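Local structure of Myo-inositol phosphohydrolase (Mitsuokella multacida, 4WU3) at residues Phe356-Met359 with Asn360-Phe363; Met553-Met556 with Met557-Asp561. The protein probably removes phosphate groups from inositol polyphosphates such as phytate, as a phosphatase of the protein-tyrosine-phosphatase-like phytase family. The protein carries 2 engineered substitutions. One frame throughout, in Å; residues are numbered along the deposited sequence.

Interaction 1: residues Phe356-Met359 with Asn360-Phe363; sequences FRTM and NSAF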
# COMPACT_ATOMS: atom_id res chain seq x y z
N PHE A 356 4.98 46.17 4.65
CA PHE A 356 4.20 47.33 4.23
C PHE A 356 4.95 48.07 3.15
O PHE A 356 6.15 48.26 3.27
CB PHE A 356 3.97 48.30 5.40
CG PHE A 356 3.26 49.58 4.99
CD1 PHE A 356 1.89 49.61 4.86
CD2 PHE A 356 3.97 50.74 4.74
CE1 PHE A 356 1.23 50.77 4.48
CE2 PHE A 356 3.32 51.91 4.38
CZ PHE A 356 1.95 51.92 4.24
N ARG A 357 4.24 48.48 2.11
CA ARG A 357 4.85 49.31 1.07
C ARG A 357 3.81 50.08 0.30
O ARG A 357 2.65 49.66 0.23
CB ARG A 357 5.68 48.47 0.10
CG ARG A 357 4.88 47.49 -0.76
CD ARG A 357 4.63 46.16 -0.06
NE ARG A 357 4.23 45.13 -1.02
CZ ARG A 357 3.86 43.90 -0.69
NH1 ARG A 357 3.84 43.50 0.55
NH2 ARG A 357 3.50 43.05 -1.61
N THR A 358 4.21 51.21 -0.27
CA THR A 358 3.38 51.93 -1.23
C THR A 358 4.18 52.00 -2.52
O THR A 358 5.36 51.67 -2.53
CB THR A 358 2.99 53.36 -0.77
OG1 THR A 358 4.11 54.25 -0.89
CG2 THR A 358 2.49 53.36 0.66
N MET A 359 3.54 52.41 -3.60
CA MET A 359 4.22 52.50 -4.87
C MET A 359 5.16 53.70 -4.90
O MET A 359 5.88 53.90 -5.89
CB MET A 359 3.20 52.58 -6.00
CG MET A 359 2.34 51.34 -6.10
SD MET A 359 3.35 49.87 -6.37
CE MET A 359 3.58 49.23 -4.72
N ASN A 360 5.18 54.47 -3.82
CA ASN A 360 6.17 55.54 -3.65
C ASN A 360 7.36 55.11 -2.79
O ASN A 360 8.29 55.89 -2.57
CB ASN A 360 5.54 56.79 -3.02
CG ASN A 360 4.41 57.36 -3.85
OD1 ASN A 360 4.59 57.67 -5.03
ND2 ASN A 360 3.25 57.53 -3.24
N SER A 361 7.34 53.87 -2.29
CA SER A 361 8.37 53.38 -1.37
C SER A 361 9.71 53.17 -2.06
O SER A 361 9.79 53.12 -3.28
CB SER A 361 7.93 52.06 -0.72
OG SER A 361 6.87 52.26 0.20
N ALA A 362 10.77 53.06 -1.26
CA ALA A 362 12.10 52.74 -1.79
C ALA A 362 12.21 51.25 -2.11
O ALA A 362 11.65 50.40 -1.40
CB ALA A 362 13.18 53.13 -0.79
N PHE A 363 12.93 50.93 -3.17
CA PHE A 363 13.27 49.54 -3.46
C PHE A 363 14.06 48.95 -2.29
O PHE A 363 14.79 49.66 -1.59
CB PHE A 363 14.10 49.43 -4.74
CG PHE A 363 13.31 49.66 -6.00
CD1 PHE A 363 11.93 49.60 -6.00
CD2 PHE A 363 13.96 49.89 -7.20
CE1 PHE A 363 11.21 49.79 -7.17
CE2 PHE A 363 13.25 50.08 -8.37
CZ PHE A 363 11.87 50.03 -8.35
O HOH W 1 6.17 55.33 0.77
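Thr358 and Ser361 clasp each other at the two ends of a type I beta turn, with Met359 and Asn360 at its corners. The backbone bond of the turn runs from Ser361 N to Thr358 O at 3.0 Å, and the donor lies well above the carbonyl plane. Both hydroxyls add bonds. Ser361 OG accepts the amide of Thr358, N to OG 2.9 Å and almost straight at 173°; its chi1 of -71° sets OG beside its own N, within reach of the Thr358 N-H. Thr358 OG1 takes the amide of Asn360, N to OG1 3.1 Å, the bond of an ST turn, which suits a residue carrying its hydroxyl on CB: at chi1 75°, between the backbone N and the carbonyl carbon, it folds back onto the N-H two residues on. A water joins the pair, donating to Thr358 OG1 at 2.9 Å and lying 3.2 Å from Ser361 OG.

The turn ends the edge strand 357-358 of the mixed sheet in this phosphatase-like domain, where Arg357 pairs through its backbone with Gly392. Gln411, from helix 398-411, is hydrogen-bonded through OE1 to both Thr358 OG1 and Asn360 ND2.

Otherwise the side chains meet little: Asn360 CB lies 3.6 Å from Thr358 OG1. The bent chain of Met359 turns instead toward Met551 and Leu574, while its carbonyl and that of Ser361 both receive Arg382 NH1.

Interaction 2: residues Met553-Met556 with Met557-Asp561; sequences MYDM and MKNPD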
# COMPACT_ATOMS: atom_id res chain seq x y z
N MET A 553 -1.15 42.29 -10.78
CA MET A 553 -2.23 42.29 -11.77
C MET A 553 -2.80 43.69 -11.98
O MET A 553 -3.10 44.08 -13.11
CB MET A 553 -3.34 41.33 -11.35
CG MET A 553 -3.04 39.88 -11.65
SD MET A 553 -4.43 38.82 -11.29
CE MET A 553 -4.13 38.35 -9.59
N TYR A 554 -2.98 44.42 -10.89
CA TYR A 554 -3.46 45.79 -10.97
C TYR A 554 -2.42 46.70 -11.64
O TYR A 554 -2.77 47.49 -12.51
CB TYR A 554 -3.80 46.29 -9.56
CG TYR A 554 -4.45 47.65 -9.52
CD1 TYR A 554 -5.56 47.93 -10.30
CD2 TYR A 554 -3.97 48.64 -8.69
CE1 TYR A 554 -6.17 49.17 -10.26
CE2 TYR A 554 -4.58 49.88 -8.64
CZ TYR A 554 -5.67 50.14 -9.43
OH TYR A 554 -6.27 51.39 -9.38
N ASP A 555 -1.16 46.58 -11.24
CA ASP A 555 -0.08 47.32 -11.88
C ASP A 555 -0.15 47.13 -13.40
O ASP A 555 -0.17 48.12 -14.14
CB ASP A 555 1.27 46.85 -11.33
CG ASP A 555 2.41 47.84 -11.61
OD1 ASP A 555 2.21 48.84 -12.33
OD2 ASP A 555 3.54 47.59 -11.11
N MET A 556 -0.20 45.88 -13.85
CA MET A 556 -0.24 45.57 -15.28
C MET A 556 -1.42 46.23 -15.94
O MET A 556 -1.29 46.81 -17.02
CB MET A 556 -0.41 44.07 -15.52
CG MET A 556 0.84 43.24 -15.37
SD MET A 556 0.45 41.49 -15.55
CE MET A 556 1.51 40.83 -14.27
N MET A 557 -2.58 46.10 -15.31
CA MET A 557 -3.81 46.63 -15.88
C MET A 557 -3.66 48.12 -16.17
O MET A 557 -4.11 48.60 -17.19
CB MET A 557 -5.00 46.39 -14.94
CG MET A 557 -5.49 44.94 -14.90
SD MET A 557 -6.66 44.61 -13.55
CE MET A 557 -8.13 45.42 -14.16
N LYS A 558 -3.02 48.84 -15.25
CA LYS A 558 -2.92 50.30 -15.33
C LYS A 558 -1.74 50.74 -16.18
O LYS A 558 -1.73 51.85 -16.71
CB LYS A 558 -2.77 50.89 -13.91
CG LYS A 558 -3.87 50.49 -12.94
CD LYS A 558 -5.13 51.32 -13.13
CE LYS A 558 -4.93 52.75 -12.65
NZ LYS A 558 -6.18 53.55 -12.77
N ASN A 559 -0.75 49.87 -16.32
CA ASN A 559 0.47 50.20 -17.05
C ASN A 559 0.83 49.09 -18.02
O ASN A 559 1.87 48.46 -17.88
CB ASN A 559 1.61 50.42 -16.06
CG ASN A 559 1.36 51.59 -15.14
OD1 ASN A 559 1.54 52.74 -15.52
ND2 ASN A 559 0.93 51.31 -13.93
N PRO A 560 -0.04 48.84 -19.00
CA PRO A 560 0.16 47.74 -19.95
C PRO A 560 1.39 47.94 -20.85
O PRO A 560 1.83 46.99 -21.51
CB PRO A 560 -1.15 47.73 -20.75
CG PRO A 560 -1.73 49.09 -20.59
CD PRO A 560 -1.29 49.58 -19.25
N ASP A 561 1.95 49.14 -20.86
CA ASP A 561 3.14 49.42 -21.65
C ASP A 561 4.44 48.99 -20.95
O ASP A 561 5.51 49.04 -21.54
CB ASP A 561 3.22 50.91 -21.98
CG ASP A 561 3.12 51.79 -20.74
OD1 ASP A 561 2.45 51.40 -19.76
OD2 ASP A 561 3.70 52.89 -20.76
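Tyr554 holds CG opposite its backbone N (chi1 -174°), which carries the ring toward the C-terminal end of its helix, where Lys558, folded at chi2 and chi3, lies alongside and points the same way. The two stand four residues apart, one turn along the last part of helix 545-558, which springs from the phosphate-binding P-loop of the tyrosine-phosphatase-like domain. Lys558 CG sits over one ring face, 4.0 Å from the centroid of Tyr554, a CH-pi contact offset toward the rim; CD follows at 3.7 Å from Tyr554 CE1. A lysine suits this exposed place because its methylene chain can line an aromatic face while its ammonium group continues past the ring.

Regular helical bonds tie Met557 N to Met553 O and Lys558 N to Tyr554 O. The last of this series, Asn559 N to Asp555 O at 2.9 Å, belongs to the first residue that leaves helical geometry. Pro560, lacking an N-H, cannot continue the pattern, its N lying 3.1 Å from Met556 O.

Asp555 is gripped mainly from helix 564-573, by a salt bridge from OD1 to Arg570 and a bond from OD2 to Gln571, while Asn559 OD1 accepts Lys383. The carboxylate of Asp555 and the amide of Asn559 stand with their planes 90° apart, and Asn559 ND2 makes two weak bonds, to Asp555 O at 3.4 Å and to Asp555 OD1 at 3.2 Å.

How the interactions relate
Interaction 1 comes first along the chain, at the end of edge strand 357-358, and interaction 2 follows almost two hundred residues later, at the end of helix 545-558. Their centres are about 17 Å apart and their nearest atoms about 5 Å, without touching. The domain joins them nonetheless: Arg357 packs on Thr547, Thr548 and Met551, earlier in the helix that carries interaction 2, and Met359 on Met551, while Arg357 also bonds the carbonyl of Gly543. The adjacent Arg382 and Lys383 serve one region each. Strand 357-358 and helix 545-558 thus pack against each other, with the loop that binds the inositol phosphate at the start of that helix.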